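Local coordinates for protein putative thioesterase (Syntrophus aciditrophicus SB, PDB 3HDU) that probably hydrolyses thioesters, as expected of a hotdog-fold enzyme of the thioesterase superfamily, although its natural substrate is not known, at residues A69-A74 with I135-L139; H107-R112 with E145-S151; L12-V16 with F79-Q83; V42-M48 with R117-G123. The contacts are given in a common frame with arbitrary orientation. Where two conformers were deposited one is given. Residues are numbered along the deposited sequence.

Interaction 1 of 4, residues A69-A74 with I135-L139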
# COMPACT_ATOMS: atom_id res chain seq x y z
N ALA A 69 4.08 18.17 -10.38
CA ALA A 69 5.45 18.53 -9.99
C ALA A 69 6.26 17.33 -9.49
O ALA A 69 7.42 17.16 -9.86
CB ALA A 69 5.44 19.63 -8.94
N ILE A 70 5.63 16.51 -8.64
CA ILE A 70 6.24 15.27 -8.11
C ILE A 70 6.51 14.27 -9.25
O ILE A 70 7.60 13.69 -9.31
CB ILE A 70 5.35 14.64 -6.98
CG1 ILE A 70 5.45 15.50 -5.71
CG2 ILE A 70 5.78 13.20 -6.66
CD1 ILE A 70 4.53 15.08 -4.57
N ASP A 71 5.54 14.11 -10.15
CA ASP A 71 5.66 13.23 -11.32
C ASP A 71 6.78 13.67 -12.27
O ASP A 71 7.50 12.83 -12.81
CB ASP A 71 4.33 13.15 -12.08
CG ASP A 71 4.32 12.07 -13.16
OD1 ASP A 71 4.87 10.98 -12.93
OD2 ASP A 71 3.73 12.31 -14.24
N MSE A 72 6.90 14.99 -12.48
CA MSE A 72 7.96 15.57 -13.33
C MSE A 72 9.34 15.40 -12.70
O MSE A 72 10.29 15.06 -13.41
CB MSE A 72 7.69 17.05 -13.62
CG MSE A 72 6.50 17.31 -14.54
SE MSE A 72 6.75 16.65 -16.34
CE MSE A 72 8.30 17.68 -16.84
N THR A 73 9.45 15.68 -11.40
CA THR A 73 10.69 15.52 -10.64
C THR A 73 11.14 14.06 -10.68
O THR A 73 12.31 13.77 -10.94
CB THR A 73 10.56 16.00 -9.17
OG1 THR A 73 10.14 17.37 -9.14
CG2 THR A 73 11.88 15.87 -8.41
N ALA A 74 10.19 13.15 -10.45
CA ALA A 74 10.43 11.70 -10.50
C ALA A 74 10.88 11.24 -11.90
O ALA A 74 11.78 10.40 -12.02
CB ALA A 74 9.19 10.92 -10.07
N ILE A 135 11.39 6.04 -7.50
CA ILE A 135 11.84 7.34 -6.98
C ILE A 135 11.01 7.75 -5.76
O ILE A 135 9.78 7.59 -5.76
CB ILE A 135 11.72 8.47 -8.06
CG1 ILE A 135 12.63 8.19 -9.26
CG2 ILE A 135 12.08 9.84 -7.47
CD1 ILE A 135 12.06 7.24 -10.26
N ARG A 136 11.70 8.26 -4.74
CA ARG A 136 11.07 8.83 -3.54
C ARG A 136 11.26 10.34 -3.66
O ARG A 136 12.37 10.80 -3.96
CB ARG A 136 11.72 8.28 -2.26
N THR A 137 10.19 11.12 -3.47
CA THR A 137 10.24 12.59 -3.57
C THR A 137 9.76 13.30 -2.31
O THR A 137 8.97 12.77 -1.54
CB THR A 137 9.41 13.11 -4.75
OG1 THR A 137 8.05 12.70 -4.61
CG2 THR A 137 9.97 12.59 -6.06
N GLU A 138 10.28 14.52 -2.12
CA GLU A 138 9.88 15.40 -1.03
C GLU A 138 9.60 16.76 -1.65
O GLU A 138 10.48 17.30 -2.31
CB GLU A 138 10.98 15.55 0.02
CG GLU A 138 11.40 14.27 0.71
CD GLU A 138 12.50 14.48 1.73
OE1 GLU A 138 12.81 15.64 2.09
OE2 GLU A 138 13.07 13.48 2.21
N LEU A 139 8.39 17.29 -1.45
CA LEU A 139 8.01 18.59 -1.98
C LEU A 139 7.82 19.57 -0.81
O LEU A 139 7.08 19.27 0.13
CB LEU A 139 6.74 18.47 -2.82
CG LEU A 139 6.37 19.71 -3.66
CD1 LEU A 139 5.68 19.34 -4.96
CD2 LEU A 139 5.53 20.69 -2.86

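Interaction 2 of 4, residues H107-R112 with E145-S151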
# COMPACT_ATOMS: atom_id res chain seq x y z
N HIS A 107 2.09 7.62 -6.16
CA HIS A 107 1.52 7.66 -4.81
C HIS A 107 2.00 8.97 -4.18
O HIS A 107 3.20 9.18 -4.06
CB HIS A 107 2.02 6.47 -3.99
CG HIS A 107 1.40 5.16 -4.37
ND1 HIS A 107 1.09 4.20 -3.44
CD2 HIS A 107 1.01 4.66 -5.57
CE1 HIS A 107 0.55 3.15 -4.04
NE2 HIS A 107 0.49 3.41 -5.34
N VAL A 108 1.06 9.84 -3.81
CA VAL A 108 1.37 11.14 -3.19
C VAL A 108 0.56 11.33 -1.91
O VAL A 108 -0.66 11.20 -1.94
CB VAL A 108 1.05 12.32 -4.17
CG1 VAL A 108 1.32 13.68 -3.51
CG2 VAL A 108 1.86 12.19 -5.45
N GLU A 109 1.27 11.61 -0.80
CA GLU A 109 0.68 11.86 0.52
C GLU A 109 0.90 13.35 0.83
O GLU A 109 2.04 13.84 0.80
CB GLU A 109 1.34 10.97 1.57
CG GLU A 109 1.54 9.49 1.15
CD GLU A 109 0.26 8.80 0.69
OE1 GLU A 109 -0.81 9.06 1.28
OE2 GLU A 109 0.33 7.99 -0.26
N TYR A 110 -0.18 14.07 1.13
CA TYR A 110 -0.16 15.52 1.40
C TYR A 110 -0.27 15.81 2.90
O TYR A 110 -1.23 15.38 3.55
CB TYR A 110 -1.35 16.18 0.70
CG TYR A 110 -1.42 16.01 -0.81
CD1 TYR A 110 -1.81 14.79 -1.39
CD2 TYR A 110 -1.16 17.09 -1.68
CE1 TYR A 110 -1.90 14.64 -2.79
CE2 TYR A 110 -1.26 16.96 -3.07
CZ TYR A 110 -1.63 15.73 -3.62
OH TYR A 110 -1.73 15.56 -4.98
N LEU A 111 0.71 16.54 3.44
CA LEU A 111 0.73 16.95 4.86
C LEU A 111 -0.09 18.20 5.14
O LEU A 111 -0.61 18.37 6.25
CB LEU A 111 2.17 17.18 5.34
CG LEU A 111 3.03 15.92 5.47
CD1 LEU A 111 4.47 16.31 5.80
CD2 LEU A 111 2.46 14.99 6.54
N ARG A 112 -0.14 19.10 4.17
CA ARG A 112 -0.94 20.33 4.25
C ARG A 112 -1.17 20.84 2.81
O ARG A 112 -0.47 20.39 1.90
CB ARG A 112 -0.22 21.38 5.12
CG ARG A 112 0.88 22.20 4.43
CD ARG A 112 1.74 22.94 5.43
NE ARG A 112 2.72 22.07 6.09
CZ ARG A 112 3.57 22.44 7.06
NH1 ARG A 112 3.59 23.69 7.54
NH2 ARG A 112 4.42 21.54 7.56
N GLU A 145 9.15 24.11 4.34
CA GLU A 145 8.21 23.26 5.10
C GLU A 145 7.75 22.12 4.21
O GLU A 145 7.34 22.37 3.10
CB GLU A 145 6.99 24.06 5.53
CG GLU A 145 7.27 25.18 6.51
CD GLU A 145 6.01 25.91 6.94
OE1 GLU A 145 5.25 26.36 6.05
OE2 GLU A 145 5.78 26.04 8.15
N LEU A 146 7.80 20.88 4.72
CA LEU A 146 7.38 19.69 3.97
C LEU A 146 5.86 19.69 3.80
O LEU A 146 5.14 19.56 4.78
CB LEU A 146 7.82 18.40 4.67
CG LEU A 146 7.56 17.07 3.94
CD1 LEU A 146 8.45 16.96 2.71
CD2 LEU A 146 7.80 15.90 4.87
N ILE A 147 5.38 19.85 2.56
CA ILE A 147 3.92 19.86 2.26
C ILE A 147 3.41 18.56 1.63
O ILE A 147 2.22 18.25 1.77
CB ILE A 147 3.48 21.14 1.46
CG1 ILE A 147 4.03 21.16 0.04
CG2 ILE A 147 3.88 22.41 2.23
CD1 ILE A 147 3.76 22.47 -0.68
N ALA A 148 4.28 17.82 0.94
CA ALA A 148 3.90 16.52 0.35
C ALA A 148 5.11 15.60 0.11
O ALA A 148 6.23 16.08 -0.05
CB ALA A 148 3.13 16.72 -0.95
N VAL A 149 4.87 14.29 0.15
CA VAL A 149 5.89 13.27 -0.13
C VAL A 149 5.31 12.34 -1.19
O VAL A 149 4.09 12.11 -1.21
CB VAL A 149 6.33 12.46 1.13
CG1 VAL A 149 6.85 13.41 2.21
CG2 VAL A 149 5.20 11.59 1.69
N GLY A 150 6.17 11.83 -2.07
CA GLY A 150 5.73 10.95 -3.15
C GLY A 150 6.61 9.74 -3.40
O GLY A 150 7.81 9.79 -3.13
N SER A 151 5.97 8.66 -3.86
CA SER A 151 6.64 7.44 -4.31
C SER A 151 6.16 7.29 -5.75
O SER A 151 4.95 7.19 -5.99
CB SER A 151 6.24 6.21 -3.50
OG SER A 151 6.63 6.36 -2.15

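Interaction 3 of 4, residues L12-V16 with F79-Q83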
# COMPACT_ATOMS: atom_id res chain seq x y z
N LEU A 12 24.83 16.80 -21.00
CA LEU A 12 23.67 16.15 -20.34
C LEU A 12 22.81 17.19 -19.63
O LEU A 12 21.59 17.21 -19.80
CB LEU A 12 24.15 15.09 -19.33
CG LEU A 12 23.13 14.23 -18.58
CD1 LEU A 12 22.40 13.32 -19.55
CD2 LEU A 12 23.84 13.41 -17.51
N PHE A 13 23.45 18.03 -18.82
CA PHE A 13 22.80 19.14 -18.08
C PHE A 13 22.12 20.13 -19.04
O PHE A 13 20.96 20.51 -18.81
CB PHE A 13 23.84 19.84 -17.17
CG PHE A 13 23.29 20.99 -16.33
CD1 PHE A 13 22.30 20.75 -15.35
CD2 PHE A 13 23.79 22.29 -16.49
CE1 PHE A 13 21.79 21.81 -14.56
CE2 PHE A 13 23.30 23.36 -15.70
CZ PHE A 13 22.30 23.12 -14.73
N SER A 14 22.82 20.53 -20.10
CA SER A 14 22.30 21.47 -21.12
C SER A 14 21.10 20.91 -21.89
O SER A 14 20.15 21.65 -22.15
CB SER A 14 23.40 21.85 -22.11
OG SER A 14 24.49 22.43 -21.44
N ALA A 15 21.19 19.63 -22.26
CA ALA A 15 20.11 18.92 -22.98
C ALA A 15 18.85 18.83 -22.12
O ALA A 15 17.74 19.09 -22.61
CB ALA A 15 20.56 17.52 -23.37
N VAL A 16 19.04 18.47 -20.85
CA VAL A 16 17.95 18.37 -19.87
C VAL A 16 17.31 19.75 -19.62
O VAL A 16 16.09 19.86 -19.68
CB VAL A 16 18.44 17.71 -18.53
CG1 VAL A 16 17.41 17.85 -17.41
CG2 VAL A 16 18.77 16.24 -18.77
N PHE A 79 15.22 9.29 -15.45
CA PHE A 79 16.15 9.52 -16.58
C PHE A 79 17.63 9.45 -16.17
O PHE A 79 18.43 8.81 -16.86
CB PHE A 79 15.85 10.88 -17.25
CG PHE A 79 16.90 11.32 -18.24
CD1 PHE A 79 16.91 10.82 -19.54
CD2 PHE A 79 17.89 12.25 -17.86
CE1 PHE A 79 17.88 11.23 -20.45
CE2 PHE A 79 18.88 12.66 -18.77
CZ PHE A 79 18.87 12.16 -20.07
N MSE A 80 17.97 10.13 -15.07
CA MSE A 80 19.36 10.16 -14.55
C MSE A 80 19.86 8.80 -14.08
O MSE A 80 21.06 8.52 -14.15
CB MSE A 80 19.52 11.20 -13.44
CG MSE A 80 19.30 12.63 -13.89
SE MSE A 80 20.58 13.24 -15.20
CE MSE A 80 19.59 14.74 -15.84
N GLY A 81 18.94 7.96 -13.59
CA GLY A 81 19.25 6.60 -13.18
C GLY A 81 19.52 5.72 -14.39
O GLY A 81 20.55 5.05 -14.44
N PHE A 82 18.60 5.74 -15.36
CA PHE A 82 18.73 4.92 -16.58
C PHE A 82 19.92 5.28 -17.47
O PHE A 82 20.57 4.38 -18.00
CB PHE A 82 17.44 4.95 -17.43
CG PHE A 82 16.28 4.21 -16.83
CD1 PHE A 82 16.35 2.83 -16.61
CD2 PHE A 82 15.07 4.87 -16.56
CE1 PHE A 82 15.26 2.12 -16.08
CE2 PHE A 82 13.96 4.17 -16.03
CZ PHE A 82 14.06 2.79 -15.79
N GLN A 83 20.20 6.58 -17.64
CA GLN A 83 21.33 7.03 -18.48
C GLN A 83 22.70 6.62 -17.91
O GLN A 83 23.64 6.40 -18.68
CB GLN A 83 21.25 8.54 -18.79
CG GLN A 83 21.51 9.49 -17.61
CD GLN A 83 22.98 9.74 -17.28
OE1 GLN A 83 23.34 9.86 -16.11
NE2 GLN A 83 23.84 9.82 -18.30

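Interaction 4 of 4, residues V42-M48 with R117-G123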
# COMPACT_ATOMS: atom_id res chain seq x y z
N VAL A 42 17.87 14.43 -7.94
CA VAL A 42 17.54 15.62 -8.75
C VAL A 42 16.74 16.60 -7.89
O VAL A 42 16.18 16.21 -6.87
CB VAL A 42 16.74 15.28 -10.04
CG1 VAL A 42 17.52 14.30 -10.91
CG2 VAL A 42 15.35 14.72 -9.71
N LYS A 43 16.68 17.86 -8.32
CA LYS A 43 15.97 18.91 -7.59
C LYS A 43 15.38 19.94 -8.56
O LYS A 43 16.14 20.58 -9.31
CB LYS A 43 16.92 19.60 -6.61
CG LYS A 43 16.30 20.62 -5.65
CD LYS A 43 17.39 21.30 -4.83
CE LYS A 43 16.85 22.45 -4.00
NZ LYS A 43 17.96 23.27 -3.40
N LEU A 44 14.05 20.07 -8.57
CA LEU A 44 13.33 21.03 -9.40
C LEU A 44 12.63 22.06 -8.52
O LEU A 44 12.13 21.72 -7.45
CB LEU A 44 12.29 20.32 -10.27
CG LEU A 44 12.77 19.31 -11.31
CD1 LEU A 44 11.58 18.70 -11.99
CD2 LEU A 44 13.69 19.95 -12.34
N SER A 45 12.63 23.32 -8.97
CA SER A 45 11.90 24.41 -8.30
C SER A 45 10.80 24.84 -9.25
O SER A 45 11.00 24.90 -10.47
CB SER A 45 12.82 25.57 -7.93
OG SER A 45 13.43 26.13 -9.07
N PHE A 46 9.62 25.12 -8.69
CA PHE A 46 8.43 25.50 -9.44
C PHE A 46 7.93 26.86 -8.99
O PHE A 46 8.18 27.27 -7.86
CB PHE A 46 7.35 24.46 -9.23
CG PHE A 46 7.72 23.08 -9.72
CD1 PHE A 46 8.39 22.19 -8.89
CD2 PHE A 46 7.41 22.69 -11.02
CE1 PHE A 46 8.74 20.90 -9.34
CE2 PHE A 46 7.76 21.41 -11.49
CZ PHE A 46 8.42 20.51 -10.65
N GLU A 47 7.21 27.55 -9.89
CA GLU A 47 6.63 28.86 -9.61
C GLU A 47 5.22 28.98 -10.18
O GLU A 47 5.03 28.84 -11.38
CB GLU A 47 7.52 29.98 -10.18
CG GLU A 47 7.07 31.41 -9.79
CD GLU A 47 7.93 32.51 -10.38
OE1 GLU A 47 9.09 32.25 -10.79
OE2 GLU A 47 7.45 33.66 -10.43
N MSE A 48 4.24 29.23 -9.30
CA MSE A 48 2.85 29.47 -9.70
C MSE A 48 2.78 30.89 -10.24
O MSE A 48 2.96 31.84 -9.48
CB MSE A 48 1.91 29.39 -8.48
CG MSE A 48 1.77 28.03 -7.87
SE MSE A 48 0.59 26.95 -8.92
CE MSE A 48 -1.10 27.82 -8.60
N ARG A 117 3.45 30.38 -3.65
CA ARG A 117 3.80 30.69 -5.04
C ARG A 117 4.91 29.79 -5.56
O ARG A 117 4.75 29.13 -6.59
CB ARG A 117 4.21 32.16 -5.20
CG ARG A 117 4.26 32.57 -6.66
CD ARG A 117 4.72 33.95 -6.83
NE ARG A 117 4.84 34.31 -8.25
CZ ARG A 117 3.85 34.73 -9.05
NH1 ARG A 117 2.58 34.84 -8.62
NH2 ARG A 117 4.13 35.03 -10.32
N GLU A 118 6.05 29.79 -4.86
CA GLU A 118 7.22 29.00 -5.23
C GLU A 118 7.37 27.79 -4.31
O GLU A 118 7.28 27.93 -3.09
CB GLU A 118 8.50 29.86 -5.21
CG GLU A 118 8.50 30.97 -6.26
CD GLU A 118 9.77 31.83 -6.27
OE1 GLU A 118 10.89 31.28 -6.12
OE2 GLU A 118 9.66 33.06 -6.47
N PHE A 119 7.54 26.61 -4.91
CA PHE A 119 7.78 25.36 -4.19
C PHE A 119 8.89 24.55 -4.88
O PHE A 119 9.06 24.64 -6.09
CB PHE A 119 6.49 24.55 -3.99
CG PHE A 119 5.73 24.28 -5.24
CD1 PHE A 119 5.97 23.12 -5.99
CD2 PHE A 119 4.73 25.16 -5.67
CE1 PHE A 119 5.24 22.85 -7.15
CE2 PHE A 119 4.00 24.91 -6.84
CZ PHE A 119 4.26 23.75 -7.59
N VAL A 120 9.65 23.80 -4.07
CA VAL A 120 10.80 23.00 -4.53
C VAL A 120 10.54 21.53 -4.24
O VAL A 120 9.98 21.19 -3.19
CB VAL A 120 12.15 23.50 -3.89
CG1 VAL A 120 12.09 23.52 -2.37
CG2 VAL A 120 13.33 22.65 -4.37
N CYS A 121 10.95 20.67 -5.17
CA CYS A 121 10.77 19.22 -5.08
C CYS A 121 12.10 18.52 -5.37
O CYS A 121 12.73 18.80 -6.39
CB CYS A 121 9.72 18.77 -6.09
SG CYS A 121 9.28 17.03 -6.00
N THR A 122 12.53 17.65 -4.44
CA THR A 122 13.77 16.87 -4.56
C THR A 122 13.38 15.40 -4.79
O THR A 122 12.59 14.86 -4.03
CB THR A 122 14.62 16.96 -3.27
OG1 THR A 122 14.95 18.33 -3.01
CG2 THR A 122 15.91 16.16 -3.40
N GLY A 123 13.93 14.77 -5.84
CA GLY A 123 13.67 13.36 -6.17
C GLY A 123 14.90 12.51 -5.88
O GLY A 123 15.97 12.83 -6.36

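Interaction 1 of 4, residues A69-A74 with I135-L139
Thr137 presents the most surface to the helix, with 71 Å² covered, and lies against Ile70: its OG1 is 3.1 Å from Ile70 CG2. That hydroxyl is not stranded among carbons, because it also makes a weak hydrogen bond to the backbone O of Gly150 on the adjacent strand. Along the strand, CA-to-CB bonds alternate, so Ile135, Thr137 and Leu139 point at the helix while Arg136 and Glu138 point away from it. Leu139 CD1 touches two residues of the helix, 4.0 Å from Ala69 CB and 3.9 Å from Ile70 CG1. At the far end Ala74 CB meets Ile135 CG2 at 4.0 Å, and Ile135 CD1 comes within 3.6 Å of Ala74 O. Small side chains at Ala69 and Ala74 are consistent with the close approach of the axes, 8.9 Å, at an angle of 133° between N-to-C directions. Thr73 folds its OG1 back onto Ala69 O (2.8 Å), a hydrogen bond inside the helix, and offers its CG2 to Thr137 CG2 at 4.5 Å. This is the signature of the hotdog fold, a long central helix (58-85) wrapped by an antiparallel sheet. No hydrogen bond joins the two segments; every touching residue is buried, so the helix is held here by apolar packing, and the threonine hydroxyls are satisfied within their own helix or sheet.

Interaction 2 of 4, residues H107-R112 with E145-S151
Five good backbone hydrogen bonds zip these antiparallel segments together. His107 N gives to Ser151 O (2.9 Å) and Ser151 N to His107 O (2.8 Å); Glu109 N and Val149 O, like Val149 N and Glu109 O, pair at 2.9 Å, all four with N-H...acceptor angles of 164-167°. Beyond them Ile147 O accepts from Leu111 N (2.8 Å, 147°) and weakly from Arg112 N at 3.5 Å, so one carbonyl serves two donors where the 101-110 strand ends. Ile147 and Ala148 together face Leu139 on the next strand, a classic beta bulge. Between the hydrogen-bonded pairs, Val108 lies opposite Gly150 and Tyr110 opposite Ala148, with CA-CA distances of 4.4 and 4.3 Å. Tyr110 CD2 packs on Ala148 CB (4.4 Å), while its OH bonds to Gly63 O of the central helix. The polar ends of His107 and Glu109 turn to another subunit: His107 NE2 bonds Glu109 OE2 of that neighbouring subunit, and Glu109 OE1 bonds its Ser105 OG, and its strand continues the sheet across the interface in an antiparallel ladder. At the other end Arg112 NH1 reaches Glu145 OE2 in a 3.3 Å salt bridge, and Leu111 CD1 touches Leu146 CD2 at 3.5 Å. Within the chain the pairing thus rests mainly on main-chain hydrogen bonds, with one salt bridge and a few apolar contacts added, whereas the polar tips of His107 and Glu109 join subunits.

Interaction 3 of 4, residues L12-V16 with F79-Q83
Leu12 is the main bump of the N-terminal helix. It enters a hollow lined by Phe79, Met80 and Gln83: CD1 meets the edge of the Phe79 ring at CE2 (3.7 Å), CD2 lies 4.0 Å from the selenium of Met80, a selenomethionine, and the side chain of Gln83 closes the pocket. One turn on, Val16 CG2 touches the same two side chains, 3.6 Å from Phe79 CE2 and 3.4 Å from Met80 CE. The Met80 CA-to-CB bond points sideways, yet the chain bends so that its selenium and methyl reach toward the N-terminal helix. The segment axes are 13.0 Å apart and the nearest CA atoms, Leu12 CA and Met80 CA, 9.4 Å; the helices therefore meet through side-chain ends, and 212 Å² is buried. The N-to-C directions differ by 141°. Helix 91-97 adds Met97 against Phe79 and Gln83, strand 30-37 supplies Ile37 against Met80, and strand 101-110 brings Leu101 to Phe79, so helix 7-22 meets the C-terminal part of the central helix beside these elements.

Interaction 4 of 4, residues V42-M48 with R117-G123
Seven residues of each segment run antiparallel, axes 4.6 Å apart and N-to-C directions at 159°. Hydrogen-bonded pairs Val42-Gly123, Leu44-Cys121 and Phe46-Phe119 alternate with non-hydrogen-bonded Lys43-Thr122, Ser45-Val120 and Glu47-Glu118. Both Leu44-Cys121 bonds (Leu44 N to Cys121 O, Cys121 N to Leu44 O) measure 2.8 Å; Phe46 N to Phe119 O is 2.7 Å, while the return bond, Phe119 N to Phe46 O, stretches to 3.1 Å. Met48 N to Arg117 O, 2.8 Å at 173°, extends the pairing by one more bond. On the face carrying Phe46 and Phe119, the rings are nearly parallel (19°) but slid apart, centroids at 5.3 Å, so they barely overlap; instead Phe46 CB lies over the face of the Phe119 ring, 3.7 Å from its centroid, a CH-pi contact. Phe46 CE1 reaches Cys121 CB at 4.0 Å, and Met48 CG touches Phe119 CE2 at 4.0 Å. Leu44 and Cys121 of this face continue onto Thr73 of the central helix. On the opposite face, Lys43 CE packs on Val120 CG2 (3.5 Å), and Glu47 OE2 makes a weak salt bridge with Arg117 NE (3.5 Å). Within the hotdog sheet, the face of Val42, Leu44, Phe46, Phe119 and Cys121 is therefore apolar and turned to the helix, whereas the other is mixed, with Lys43, Ser45, Glu47, Glu118 and Thr122 beside the apolar Val120.

Interactions 1, 3 and 4 converge on helix 58-85: residues 69-74 and 79-83 belong to it, and Thr73 OG1 lies 3.3 Å from Cys121 SG of interaction 4. A single sheet joins interactions 1, 2 and 4: Thr137 N to Gly150 O (2.7 Å) probably bonds interaction 1 to interaction 2, and Glu138 O to Thr122 N (3.0 Å) probably bonds it to interaction 4. Strand 132-141 of interaction 1 thus lies between 146-156 and 118-128, its contact centred 10 Å from interaction 2's centre and 9 Å from interaction 4's. Interaction 3 touches interaction 4 through Met80 CG and Val42 CG1 (3.9 Å), but its centre is 25 Å from that of interaction 2, across the chain's centre.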